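Local coordinates for protein peptidoglycan-binding domain 1 (Burkholderia, PDB 5NM7) that is a modular phage endolysin that probably binds bacterial peptidoglycan and cleaves its glycan strands with a large lysozyme-like catalytic domain, at residues His74-Asp77 / Ala78-Gln81; Gln210-Ala213 / Phe214-Val218; Met43-Gln46 / Ala47-Leu51; Ala175-Gly179 / Ala180-Met184; Thr4-Leu7 / Gly8-Gly11. All coordinates share one frame; numbering follows the deposited sequence.

Contacts 3 and 5 belong to the putative peptidoglycan-binding part, their centres about 18 Å apart. Contacts 2 and 4 lie in the N-acetylmuramidase range, with centres about 10 Å apart, and they touch directly: Gln210 OE1 of contact 2 lies 2.8 Å from Ala180 N of contact 4. Contact 1 stands between the two groups, meeting contact 3 through Thr76 and Asp77 and contact 2 through Leu75, Asp79 and Leu80, which pack on Leu211. Contacts 1 and 2 share a glycine pocket, to which they contribute Asp79, Leu211 and Glu212, whereas Gln46 of contact 3 belongs to a second. Contact 5 lies farthest from contact 2, about 31 Å between centres.

Contact 1 (His74-Asp77 / Ala78-Gln81); sequences HLTD and ADLQ
Thr76 and Asp79 form a capping box at the start of helix 77-87, each side chain bonding to the backbone N-H of the other residue. Thr76 is the N-cap: its OG1 accepts from Asp79 N at 3.2 Å. Its first torsion of 73° sets OG1 between its own backbone N and carbonyl carbon, where the hydroxyl faces the first turn. In return Asp79 OD2 takes the N-H of Thr76 at 2.9 Å, a nearly straight bond (166°) that enters on the anti side of the carboxylate and 28° out of its plane.

Backbone bonds continue the turn. Gln81 N donates to Asp77 O over 3.0 Å, and Leu80 N reaches Thr76 O only weakly. The OD1 atoms of both aspartates have partners elsewhere: Asp79 OD1 is in a salt bridge with Arg82, and Asp77 OD1 joins Arg95 of helix 91-101 and the N-H of Ala53, which ties the helix start to the loop after helix 36-48. Asp79 also touches a bound glycine, so the acidic member of the capping box also lines a ligand pocket.

Apolar contacts flank the box. Leu75 lays CD1 against the stem of Asp79, 3.6 Å from Asp79 CB, while its other branch, CD2, turns to Leu80. Leu75 and Leu80 meet roughly perpendicular to each other, and both lean on Leu211 of helix 207-219. They come closest through two methyl groups, Leu75 CD2 and Leu80 CD2, 3.7 Å apart.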
loop_
_atom_site.group_PDB
_atom_site.type_symbol
_atom_site.label_atom_id
_atom_site.label_comp_id
_atom_site.label_asym_id
_atom_site.label_seq_id
_atom_site.Cartn_x
_atom_site.Cartn_y
_atom_site.Cartn_z
ATOM N N HIS A 74 5.529 -7.755 -7.063
ATOM C CA HIS A 74 4.308 -6.919 -7.050
ATOM C C HIS A 74 3.071 -7.707 -6.717
ATOM O O HIS A 74 2.907 -8.866 -7.072
ATOM C CB HIS A 74 4.142 -6.182 -8.381
ATOM C CG HIS A 74 5.200 -5.156 -8.591
ATOM N ND1 HIS A 74 5.404 -4.524 -9.796
ATOM C CD2 HIS A 74 6.116 -4.642 -7.734
ATOM C CE1 HIS A 74 6.395 -3.655 -9.668
ATOM N NE2 HIS A 74 6.836 -3.700 -8.426
ATOM N N LEU A 75 2.158 -7.017 -6.035
ATOM C CA LEU A 75 0.888 -7.593 -5.679
ATOM C C LEU A 75 0.080 -7.939 -6.913
ATOM O O LEU A 75 0.117 -7.226 -7.915
ATOM C CB LEU A 75 0.102 -6.577 -4.817
ATOM C CG LEU A 75 -0.897 -7.113 -3.826
ATOM C CD1 LEU A 75 -0.179 -7.914 -2.734
ATOM C CD2 LEU A 75 -1.714 -5.982 -3.226
ATOM N N THR A 76 -0.657 -9.040 -6.834
ATOM C CA THR A 76 -1.600 -9.474 -7.885
ATOM C C THR A 76 -3.062 -9.459 -7.410
ATOM O O THR A 76 -3.316 -9.427 -6.217
ATOM C CB THR A 76 -1.247 -10.891 -8.347
ATOM O OG1 THR A 76 -1.623 -11.838 -7.327
ATOM C CG2 THR A 76 0.266 -11.049 -8.647
ATOM N N ASP A 77 -4.010 -9.552 -8.344
ATOM C CA ASP A 77 -5.434 -9.739 -8.017
ATOM C C ASP A 77 -5.652 -10.902 -7.072
ATOM O O ASP A 77 -6.451 -10.809 -6.128
ATOM C CB ASP A 77 -6.288 -10.042 -9.259
ATOM C CG ASP A 77 -6.828 -8.823 -9.903
ATOM O OD1 ASP A 77 -6.752 -7.714 -9.308
ATOM O OD2 ASP A 77 -7.347 -8.981 -11.041
ATOM N N ALA A 78 -4.935 -12.000 -7.332
ATOM C CA ALA A 78 -5.085 -13.208 -6.539
ATOM C C ALA A 78 -4.674 -12.977 -5.094
ATOM O O ALA A 78 -5.276 -13.568 -4.186
ATOM C CB ALA A 78 -4.298 -14.370 -7.118
ATOM N N ASP A 79 -3.654 -12.154 -4.861
ATOM C CA ASP A 79 -3.316 -11.782 -3.489
ATOM C C ASP A 79 -4.466 -11.064 -2.796
ATOM O O ASP A 79 -4.675 -11.266 -1.593
ATOM C CB ASP A 79 -2.075 -10.897 -3.423
ATOM C CG ASP A 79 -0.840 -11.577 -3.959
ATOM O OD1 ASP A 79 -0.612 -12.783 -3.615
ATOM O OD2 ASP A 79 -0.105 -10.907 -4.721
ATOM N N LEU A 80 -5.181 -10.201 -3.522
ATOM C CA LEU A 80 -6.325 -9.485 -2.915
ATOM C C LEU A 80 -7.449 -10.440 -2.589
ATOM O O LEU A 80 -8.100 -10.300 -1.535
ATOM C CB LEU A 80 -6.830 -8.344 -3.818
ATOM C CG LEU A 80 -5.777 -7.235 -4.014
ATOM C CD1 LEU A 80 -6.357 -6.151 -4.924
ATOM C CD2 LEU A 80 -5.296 -6.620 -2.718
ATOM N N GLN A 81 -7.696 -11.416 -3.472
ATOM C CA GLN A 81 -8.696 -12.445 -3.185
ATOM C C GLN A 81 -8.312 -13.239 -1.954
ATOM O O GLN A 81 -9.161 -13.470 -1.059
ATOM C CB GLN A 81 -8.935 -13.379 -4.374
ATOM C CG GLN A 81 -10.004 -14.450 -4.124
ATOM C CD GLN A 81 -11.393 -13.869 -3.916
ATOM O OE1 GLN A 81 -11.997 -13.376 -4.852
ATOM N NE2 GLN A 81 -11.913 -13.947 -2.694
HETATM O O HOH W 1 2.380 -11.738 -5.353
#

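Contact 2 (Gln210-Ala213 / Phe214-Val218). With GLY (glycine), chain E.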
loop_
_atom_site.group_PDB
_atom_site.type_symbol
_atom_site.label_atom_id
_atom_site.label_comp_id
_atom_site.label_asym_id
_atom_site.label_seq_id
_atom_site.Cartn_x
_atom_site.Cartn_y
_atom_site.Cartn_z
ATOM N N GLN A 210 3.813 -7.896 2.441
ATOM C CA GLN A 210 3.458 -6.605 3.015
ATOM C C GLN A 210 1.949 -6.508 3.233
ATOM O O GLN A 210 1.514 -5.984 4.254
ATOM C CB GLN A 210 3.947 -5.514 2.102
ATOM C CG GLN A 210 5.453 -5.498 2.033
ATOM C CD GLN A 210 5.964 -4.480 1.036
ATOM O OE1 GLN A 210 5.197 -3.724 0.456
ATOM N NE2 GLN A 210 7.273 -4.432 0.879
ATOM N N LEU A 211 1.186 -7.008 2.277
ATOM C CA LEU A 211 -0.289 -7.121 2.428
ATOM C C LEU A 211 -0.649 -8.095 3.557
ATOM O O LEU A 211 -1.597 -7.844 4.288
ATOM C CB LEU A 211 -0.957 -7.595 1.164
ATOM C CG LEU A 211 -2.480 -7.858 1.169
ATOM C CD1 LEU A 211 -3.267 -6.609 1.514
ATOM C CD2 LEU A 211 -2.900 -8.405 -0.170
ATOM N N GLU A 212 0.099 -9.192 3.689
ATOM C CA GLU A 212 -0.148 -10.173 4.769
ATOM C C GLU A 212 -0.007 -9.494 6.119
ATOM O O GLU A 212 -0.798 -9.762 7.018
ATOM C CB GLU A 212 0.781 -11.393 4.641
ATOM C CG GLU A 212 0.756 -12.409 5.796
ATOM C CD GLU A 212 -0.576 -13.067 6.034
ATOM O OE1 GLU A 212 -1.508 -13.038 5.187
ATOM O OE2 GLU A 212 -0.759 -13.634 7.143
ATOM N N ALA A 213 0.982 -8.592 6.263
ATOM C CA ALA A 213 1.122 -7.820 7.474
ATOM C C ALA A 213 -0.094 -6.978 7.749
ATOM O O ALA A 213 -0.611 -6.942 8.912
ATOM C CB ALA A 213 2.359 -6.966 7.477
ATOM N N PHE A 214 -0.588 -6.331 6.711
ATOM C CA PHE A 214 -1.845 -5.564 6.844
ATOM C C PHE A 214 -3.000 -6.451 7.278
ATOM O O PHE A 214 -3.735 -6.089 8.193
ATOM C CB PHE A 214 -2.182 -4.813 5.550
ATOM C CG PHE A 214 -3.583 -4.253 5.493
ATOM C CD1 PHE A 214 -3.853 -2.996 5.996
ATOM C CD2 PHE A 214 -4.612 -4.980 4.939
ATOM C CE1 PHE A 214 -5.119 -2.482 5.966
ATOM C CE2 PHE A 214 -5.901 -4.466 4.914
ATOM C CZ PHE A 214 -6.138 -3.214 5.417
ATOM N N VAL A 215 -3.149 -7.595 6.634
ATOM C CA VAL A 215 -4.227 -8.540 6.989
ATOM C C VAL A 215 -4.116 -8.908 8.467
ATOM O O VAL A 215 -5.107 -8.848 9.221
ATOM C CB VAL A 215 -4.172 -9.785 6.104
ATOM C CG1 VAL A 215 -5.032 -10.907 6.641
ATOM C CG2 VAL A 215 -4.604 -9.419 4.690
ATOM N N ARG A 216 -2.916 -9.290 8.893
ATOM C CA ARG A 216 -2.729 -9.638 10.318
ATOM C C ARG A 216 -3.030 -8.475 11.244
ATOM O O ARG A 216 -3.600 -8.684 12.325
ATOM C CB ARG A 216 -1.341 -10.195 10.571
ATOM C CG ARG A 216 -1.058 -11.499 9.821
ATOM C CD ARG A 216 0.390 -11.879 10.065
ATOM N NE ARG A 216 0.792 -13.085 9.344
ATOM C CZ ARG A 216 1.852 -13.843 9.667
ATOM N NH1 ARG A 216 2.602 -13.552 10.720
ATOM N NH2 ARG A 216 2.146 -14.917 8.920
ATOM N N PHE A 217 -2.633 -7.266 10.843
ATOM C CA PHE A 217 -2.838 -6.052 11.607
ATOM C C PHE A 217 -4.313 -5.813 11.841
ATOM O O PHE A 217 -4.739 -5.539 12.973
ATOM C CB PHE A 217 -2.229 -4.868 10.888
ATOM C CG PHE A 217 -2.406 -3.567 11.587
ATOM C CD1 PHE A 217 -3.345 -2.666 11.133
ATOM C CD2 PHE A 217 -1.601 -3.197 12.659
ATOM C CE1 PHE A 217 -3.479 -1.451 11.765
ATOM C CE2 PHE A 217 -1.736 -1.984 13.303
ATOM C CZ PHE A 217 -2.699 -1.092 12.846
ATOM N N VAL A 218 -5.081 -5.984 10.781
ATOM C CA VAL A 218 -6.533 -5.796 10.863
ATOM C C VAL A 218 -7.158 -6.905 11.707
ATOM O O VAL A 218 -8.015 -6.625 12.561
ATOM C CB VAL A 218 -7.178 -5.689 9.495
ATOM C CG1 VAL A 218 -8.682 -5.548 9.617
ATOM C CG2 VAL A 218 -6.634 -4.452 8.766
HETATM N N GLY E . -3.049 -12.706 2.863
HETATM C CA GLY E . -2.573 -11.602 1.960
HETATM C C GLY E . -1.449 -12.048 1.059
HETATM O O GLY E . -1.109 -13.223 1.137
HETATM O OXT GLY E . -0.884 -11.297 0.230
HETATM O O HOH W 2 -0.758 -16.276 7.770
#
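Residues 210-218 form consecutive turns of helix 207-219, in which Val215 N donates to Leu211 O (2.8 Å) and Arg216 N to Glu212 O (2.9 Å). The same i to i+4 pattern links Phe214 to Gln210 and Phe217 to Ala213.

On one side of the helix, Glu212 and Arg216 form a salt bridge one turn apart. Glu212 CG stands anti to the backbone N and the chain then bends (chi2 61°), which turns the carboxylate along the helix towards Arg216. Arg216 stays extended from CG to NE, and its NE donates to Glu212 OE2 over 2.7 Å. OE2 lies at the guanidinium edge and in its plane, while NE comes to OE2 from the anti side of the carboxylate, slightly out of that plane; the two flat groups are almost perpendicular, at 87°. A water also donates to Glu212 OE2.

Glu212 OE1 serves the pocket, accepting from the amino N of the bound glycine at 2.8 Å and pairing with Arg86 of helix 77-87. Leu211 CD2 lies 3.5 Å from OXT of the same glycine, and Leu211 CD1 approaches the Phe214 ring obliquely, 4.0 Å from Phe214 CD2.

With cationic groups at both oxygens, the Glu212 carboxylate is held from two directions. A carboxylate so placed is well suited to an ammonium group, consistent with the glycine N that it accepts from, and Arg216 probably helps to orient it.

Contact 3 (Met43-Gln46 / Ala47-Leu51); sequences MAFQ and ATHGL
The rings of Phe45 and His49 form an offset stack at the C-terminal end of helix 36-48, with centroids 4.1 Å apart and planes inclined by 27°. The overlap is uneven: Phe45 CE1 lies over the centre of the imidazole, whereas His49 ND1 sits above the phenyl face towards its rim. Phe45 CG is anti to its backbone N (chi1 174°), which carries the ring along the helix to the next turn.

A hydrogen bond at ND1, its acceptor tilted only 18° from the ring plane, helps to fix the rotation of the imidazole. His49 ND1 donates to Phe45 O over 2.8 Å, in the carbonyl plane and on a lone pair, and His49 N reaches the same oxygen at 3.1 Å. Ala44 O is likewise gripped twice, by the backbone N and the hydroxyl of Thr48, from opposite faces of its plane. Thr48 OG1 lies 3.0 Å from Ala44 O.

The chain leaves the helix at His49 and passes through Gly50, whose phi is positive. Leu51 N then returns to Gln46 O at 2.9 Å, an i to i+5 bond that closes the helix end. This return of the chain sets Leu51 beside the ring, with Leu51 CD1 3.8 Å from Phe45 CE2 in an oblique approach, and Leu51 CD1 also touches Gln46 CG.

Beyond the segments, Phe45 and Leu51 pack on helix 59-67 through Thr64, with Thr61 and Leu65 also against Phe45. The amide of Gln46 bonds to Thr61, Asp54 and Gly55 beside a bound glycine, joining helix 36-48 to helix 59-67 and the loop before it.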
loop_
_atom_site.group_PDB
_atom_site.type_symbol
_atom_site.label_atom_id
_atom_site.label_comp_id
_atom_site.label_asym_id
_atom_site.label_seq_id
_atom_site.Cartn_x
_atom_site.Cartn_y
_atom_site.Cartn_z
ATOM N N MET A 43 -8.688 -2.475 -16.618
ATOM C CA MET A 43 -9.005 -3.527 -15.651
ATOM C C MET A 43 -8.871 -4.928 -16.229
ATOM O O MET A 43 -8.218 -5.792 -15.639
ATOM C CB MET A 43 -10.401 -3.323 -15.046
ATOM C CG MET A 43 -10.454 -2.236 -14.001
ATOM S SD MET A 43 -11.810 -2.524 -12.837
ATOM C CE MET A 43 -13.179 -2.280 -13.968
ATOM N N ALA A 44 -9.434 -5.143 -17.422
ATOM C CA ALA A 44 -9.343 -6.420 -18.091
ATOM C C ALA A 44 -7.894 -6.774 -18.406
ATOM O O ALA A 44 -7.464 -7.911 -18.218
ATOM C CB ALA A 44 -10.213 -6.446 -19.353
ATOM N N PHE A 45 -7.119 -5.803 -18.882
ATOM C CA PHE A 45 -5.705 -6.026 -19.118
ATOM C C PHE A 45 -4.969 -6.407 -17.830
ATOM O O PHE A 45 -4.165 -7.352 -17.801
ATOM C CB PHE A 45 -5.037 -4.784 -19.734
ATOM C CG PHE A 45 -3.559 -4.913 -19.862
ATOM C CD1 PHE A 45 -2.992 -5.604 -20.937
ATOM C CD2 PHE A 45 -2.702 -4.390 -18.889
ATOM C CE1 PHE A 45 -1.623 -5.770 -21.005
ATOM C CE2 PHE A 45 -1.342 -4.544 -18.981
ATOM C CZ PHE A 45 -0.797 -5.230 -20.049
ATOM N N GLN A 46 -5.243 -5.680 -16.755
ATOM C CA GLN A 46 -4.536 -5.934 -15.511
ATOM C C GLN A 46 -4.849 -7.335 -14.996
ATOM O O GLN A 46 -3.949 -8.078 -14.615
ATOM C CB GLN A 46 -4.903 -4.881 -14.484
ATOM C CG GLN A 46 -4.319 -3.493 -14.763
ATOM C CD GLN A 46 -5.010 -2.388 -13.991
ATOM O OE1 GLN A 46 -6.225 -2.468 -13.732
ATOM N NE2 GLN A 46 -4.276 -1.352 -13.641
ATOM N N ALA A 47 -6.126 -7.688 -15.046
ATOM C CA ALA A 47 -6.596 -8.964 -14.498
ATOM C C ALA A 47 -5.970 -10.118 -15.220
ATOM O O ALA A 47 -5.500 -11.061 -14.593
ATOM C CB ALA A 47 -8.116 -9.060 -14.556
ATOM N N THR A 48 -5.906 -10.024 -16.543
ATOM C CA THR A 48 -5.415 -11.129 -17.355
ATOM C C THR A 48 -3.890 -11.241 -17.347
ATOM O O THR A 48 -3.388 -12.314 -17.605
ATOM C CB THR A 48 -5.945 -11.067 -18.790
ATOM O OG1 THR A 48 -5.530 -9.861 -19.413
ATOM C CG2 THR A 48 -7.456 -11.142 -18.800
ATOM N N HIS A 49 -3.163 -10.181 -16.993
ATOM C CA HIS A 49 -1.688 -10.207 -16.942
ATOM C C HIS A 49 -1.076 -10.243 -15.520
ATOM O O HIS A 49 0.094 -9.926 -15.354
ATOM C CB HIS A 49 -1.126 -9.027 -17.721
ATOM C CG HIS A 49 -1.413 -9.102 -19.176
ATOM N ND1 HIS A 49 -2.662 -8.849 -19.700
ATOM C CD2 HIS A 49 -0.622 -9.435 -20.220
ATOM C CE1 HIS A 49 -2.627 -9.022 -21.009
ATOM N NE2 HIS A 49 -1.396 -9.351 -21.350
ATOM N N GLY A 50 -1.862 -10.607 -14.516
ATOM C CA GLY A 50 -1.364 -10.730 -13.141
ATOM C C GLY A 50 -1.029 -9.419 -12.453
ATOM O O GLY A 50 -0.101 -9.351 -11.644
ATOM N N LEU A 51 -1.735 -8.352 -12.815
ATOM C CA LEU A 51 -1.609 -7.083 -12.132
ATOM C C LEU A 51 -2.815 -6.958 -11.205
ATOM O O LEU A 51 -3.796 -7.668 -11.340
ATOM C CB LEU A 51 -1.621 -5.921 -13.121
ATOM C CG LEU A 51 -0.417 -5.763 -14.059
ATOM C CD1 LEU A 51 -0.807 -4.979 -15.285
ATOM C CD2 LEU A 51 0.677 -4.991 -13.376
#

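Contact 4 (Ala175-Gly179 / Ala180-Met184); sequences ATSWG and AFQIM
Ser177 OG and Gln182 OE1 are brought within 2.6 Å by torsions at both ends: the serine hydroxyl lies between its backbone N and carbonyl carbon (chi1 51°), and the glutamine chain bends at chi2 (-71°) to fold its amide back over the turn. The hydroxyl approaches OE1 from above the amide plane, and not on a lone pair. Leu116 O of strand 115-117 is a second acceptor within reach, so the single hydroxyl proton is probably shared between the two oxygens.

The other end of the amide is held more squarely. Gln182 NE2 donates to Gly179 O over 2.8 Å, nearly straight at 174°, in both the amide and carbonyl planes and on a lone pair. Gln182 N reaches the same oxygen at 3.0 Å from above its plane, which closes a type I turn from Gly179 to Gln182.

This turn joins the strands of a beta hairpin, 176-178 and 183-184, with a G1 beta bulge where Gln182 and Ile183 both face Trp178. Trp178 and Ile183 are an antiparallel hydrogen-bonded pair, Trp178 N meeting Ile183 O at 2.9 Å. A water bridges Trp178 O and Phe181 N across the turn.

Farther along, Met184 curls back so that SD lies 3.7 Å from Ser177 CB and CE 3.4 Å from Ala175 C. Thr176 CG2 rests on one face of the Trp178 indole, towards its rim. Ile183 and Phe181 pack against helix 207-219.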
loop_
_atom_site.group_PDB
_atom_site.type_symbol
_atom_site.label_atom_id
_atom_site.label_comp_id
_atom_site.label_asym_id
_atom_site.label_seq_id
_atom_site.Cartn_x
_atom_site.Cartn_y
_atom_site.Cartn_z
ATOM N N ALA A 175 10.483 0.717 15.467
ATOM C CA ALA A 175 10.126 2.100 15.319
ATOM C C ALA A 175 10.032 2.529 13.844
ATOM O O ALA A 175 9.982 3.739 13.565
ATOM C CB ALA A 175 11.162 2.964 15.991
ATOM N N THR A 176 9.966 1.575 12.933
ATOM C CA THR A 176 9.876 1.890 11.516
ATOM C C THR A 176 8.600 1.271 10.951
ATOM O O THR A 176 8.222 0.175 11.353
ATOM C CB THR A 176 11.121 1.368 10.796
ATOM O OG1 THR A 176 12.251 2.022 11.366
ATOM C CG2 THR A 176 11.069 1.681 9.300
ATOM N N SER A 177 7.953 1.979 10.029
ATOM C CA SER A 177 6.836 1.387 9.259
ATOM C C SER A 177 7.285 0.800 7.950
ATOM O O SER A 177 8.125 1.395 7.256
ATOM C CB SER A 177 5.747 2.432 9.017
ATOM O OG SER A 177 6.278 3.626 8.466
ATOM N N TRP A 178 6.692 -0.314 7.545
ATOM C CA TRP A 178 7.208 -1.118 6.439
ATOM C C TRP A 178 6.202 -1.408 5.387
ATOM O O TRP A 178 5.072 -1.778 5.677
ATOM C CB TRP A 178 7.683 -2.462 6.986
ATOM C CG TRP A 178 8.797 -2.278 7.939
ATOM C CD1 TRP A 178 8.719 -2.014 9.279
ATOM C CD2 TRP A 178 10.174 -2.307 7.623
ATOM N NE1 TRP A 178 9.949 -1.853 9.805
ATOM C CE2 TRP A 178 10.874 -2.012 8.807
ATOM C CE3 TRP A 178 10.884 -2.519 6.439
ATOM C CZ2 TRP A 178 12.255 -1.973 8.868
ATOM C CZ3 TRP A 178 12.253 -2.460 6.498
ATOM C CH2 TRP A 178 12.925 -2.178 7.691
ATOM N N GLY A 179 6.635 -1.255 4.140
ATOM C CA GLY A 179 5.925 -1.748 2.982
ATOM C C GLY A 179 4.712 -0.912 2.603
ATOM O O GLY A 179 4.531 0.206 3.077
ATOM N N ALA A 180 3.932 -1.491 1.690
ATOM C CA ALA A 180 2.861 -0.805 0.991
ATOM C C ALA A 180 1.803 -0.286 1.957
ATOM O O ALA A 180 1.205 0.764 1.702
ATOM C CB ALA A 180 2.209 -1.739 -0.011
ATOM N N PHE A 181 1.617 -0.988 3.098
ATOM C CA PHE A 181 0.658 -0.541 4.128
ATOM C C PHE A 181 1.268 0.087 5.363
ATOM O O PHE A 181 0.573 0.400 6.314
ATOM C CB PHE A 181 -0.266 -1.716 4.488
ATOM C CG PHE A 181 -1.106 -2.130 3.350
ATOM C CD1 PHE A 181 -2.321 -1.497 3.087
ATOM C CD2 PHE A 181 -0.666 -3.069 2.463
ATOM C CE1 PHE A 181 -3.059 -1.838 1.984
ATOM C CE2 PHE A 181 -1.436 -3.430 1.380
ATOM C CZ PHE A 181 -2.622 -2.789 1.118
ATOM N N GLN A 182 2.587 0.292 5.350
ATOM C CA GLN A 182 3.274 1.017 6.392
ATOM C C GLN A 182 2.923 0.506 7.795
ATOM O O GLN A 182 2.488 1.276 8.670
ATOM C CB GLN A 182 3.072 2.522 6.206
ATOM C CG GLN A 182 3.798 3.041 4.977
ATOM C CD GLN A 182 5.309 3.037 5.176
ATOM O OE1 GLN A 182 5.825 3.887 5.892
ATOM N NE2 GLN A 182 5.993 2.077 4.603
ATOM N N ILE A 183 3.077 -0.800 7.958
ATOM C CA ILE A 183 2.819 -1.442 9.253
ATOM C C ILE A 183 4.028 -1.208 10.145
ATOM O O ILE A 183 5.181 -1.483 9.739
ATOM C CB ILE A 183 2.488 -2.912 9.079
ATOM C CG1 ILE A 183 1.286 -3.113 8.143
ATOM C CG2 ILE A 183 2.259 -3.571 10.440
ATOM C CD1 ILE A 183 -0.002 -2.447 8.577
ATOM N N MET A 184 3.787 -0.690 11.357
ATOM C CA MET A 184 4.863 -0.497 12.306
ATOM C C MET A 184 5.477 -1.809 12.757
ATOM O O MET A 184 4.787 -2.765 13.103
ATOM C CB MET A 184 4.398 0.287 13.502
ATOM C CG MET A 184 4.037 1.731 13.212
ATOM S SD MET A 184 5.417 2.737 12.655
ATOM C CE MET A 184 6.618 2.592 13.967
HETATM O O HOH W 3 2.767 -3.200 4.532
#

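Contact 5 (Thr4-Leu7 / Gly8-Gly11)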
loop_
_atom_site.group_PDB
_atom_site.type_symbol
_atom_site.label_atom_id
_atom_site.label_comp_id
_atom_site.label_asym_id
_atom_site.label_seq_id
_atom_site.Cartn_x
_atom_site.Cartn_y
_atom_site.Cartn_z
ATOM N N THR A 4 0.967 8.548 -14.815
ATOM C CA THR A 4 -0.177 7.743 -14.376
ATOM C C THR A 4 -1.462 8.346 -14.919
ATOM O O THR A 4 -1.682 9.547 -14.789
ATOM C CB THR A 4 -0.254 7.657 -12.839
ATOM O OG1 THR A 4 0.894 6.953 -12.370
ATOM C CG2 THR A 4 -1.501 6.921 -12.366
ATOM N N LEU A 5 -2.309 7.508 -15.501
ATOM C CA LEU A 5 -3.565 7.916 -16.072
ATOM C C LEU A 5 -4.721 7.209 -15.376
ATOM O O LEU A 5 -4.631 6.037 -14.998
ATOM C CB LEU A 5 -3.622 7.591 -17.569
ATOM C CG LEU A 5 -2.522 8.269 -18.387
ATOM C CD1 LEU A 5 -2.596 7.783 -19.823
ATOM C CD2 LEU A 5 -2.649 9.788 -18.346
ATOM N N ARG A 6 -5.821 7.929 -15.263
ATOM C CA ARG A 6 -7.004 7.432 -14.609
ATOM C C ARG A 6 -8.247 8.025 -15.219
ATOM O O ARG A 6 -8.196 8.991 -16.009
ATOM C CB ARG A 6 -6.933 7.736 -13.089
ATOM C CG ARG A 6 -6.879 9.227 -12.767
ATOM C CD ARG A 6 -6.657 9.616 -11.306
ATOM N NE ARG A 6 -5.352 9.193 -10.800
ATOM C CZ ARG A 6 -5.147 8.275 -9.848
ATOM N NH1 ARG A 6 -6.160 7.637 -9.233
ATOM N NH2 ARG A 6 -3.904 8.006 -9.491
ATOM N N LEU A 7 -9.373 7.459 -14.820
ATOM C CA LEU A 7 -10.687 7.902 -15.272
ATOM C C LEU A 7 -10.795 9.416 -15.246
ATOM O O LEU A 7 -10.493 10.046 -14.235
ATOM C CB LEU A 7 -11.794 7.306 -14.407
ATOM C CG LEU A 7 -13.204 7.600 -14.931
ATOM C CD1 LEU A 7 -13.610 6.563 -15.950
ATOM C CD2 LEU A 7 -14.230 7.680 -13.800
ATOM N N GLY A 8 -11.173 9.990 -16.388
ATOM C CA GLY A 8 -11.345 11.414 -16.526
ATOM C C GLY A 8 -10.200 12.110 -17.229
ATOM O O GLY A 8 -10.371 13.224 -17.694
ATOM N N ASP A 9 -9.019 11.486 -17.288
ATOM C CA ASP A 9 -7.898 12.047 -18.010
ATOM C C ASP A 9 -8.215 12.111 -19.518
ATOM O O ASP A 9 -9.048 11.357 -20.028
ATOM C CB ASP A 9 -6.614 11.245 -17.773
ATOM C CG ASP A 9 -5.936 11.586 -16.461
ATOM O OD1 ASP A 9 -5.905 12.767 -16.073
ATOM O OD2 ASP A 9 -5.411 10.678 -15.812
ATOM N N ARG A 10 -7.618 13.094 -20.174
ATOM C CA ARG A 10 -7.825 13.324 -21.604
ATOM C C ARG A 10 -6.516 13.738 -22.236
ATOM O O ARG A 10 -5.707 14.421 -21.615
ATOM C CB ARG A 10 -8.874 14.424 -21.843
ATOM C CG ARG A 10 -10.299 14.033 -21.468
ATOM C CD ARG A 10 -11.264 15.209 -21.370
ATOM N NE ARG A 10 -10.834 16.190 -20.365
ATOM C CZ ARG A 10 -11.505 17.299 -20.033
ATOM N NH1 ARG A 10 -12.663 17.586 -20.599
ATOM N NH2 ARG A 10 -11.010 18.116 -19.109
ATOM N N GLY A 11 -6.303 13.353 -23.487
ATOM C CA GLY A 11 -5.165 13.889 -24.213
ATOM C C GLY A 11 -4.314 12.844 -24.874
ATOM O O GLY A 11 -4.644 11.654 -24.882
#
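Asp9 reaches back to Arg6, where its OD2 accepts the backbone N-H at 2.8 Å. The bond comes in on the anti side of the carboxylate, 21° out of its plane. Asp9 N in turn donates to Arg6 O over 2.9 Å, in the carbonyl plane and almost straight (165°), so the two residues are joined by a pair of bonds running in opposite senses, one through the side chain and one through the backbone. The carboxylate also lies beside Leu5, with Leu5 CA 3.3 Å from Asp9 OD2 and Leu5 CD2 3.9 Å from it.

What brings these groups together is a type II beta turn from Arg6 to Asp9, with Leu7 and Gly8 at its corner. Gly8, with a phi of 102°, takes the second corner position, a conformation that suits glycine. The Arg6 guanidinium does not close on the carboxylate: Arg6 NE is 5.2 Å from Asp9 OD2, an approach of opposite charges without contact, while Arg6 CG lies 3.7 Å from that oxygen.

Outside the turn, Gly8 and Asp9 bond through their backbones to Tyr34, and Leu5 to Ala57, which ties this N-terminal loop to two others. Leu5 packs against Leu17 and Asp13 of helix 12-23 and Trp62 of helix 59-67, and Asp9 against Val14. Gly11 takes the N-cap position of helix 12-23, in the putative peptidoglycan-binding domain.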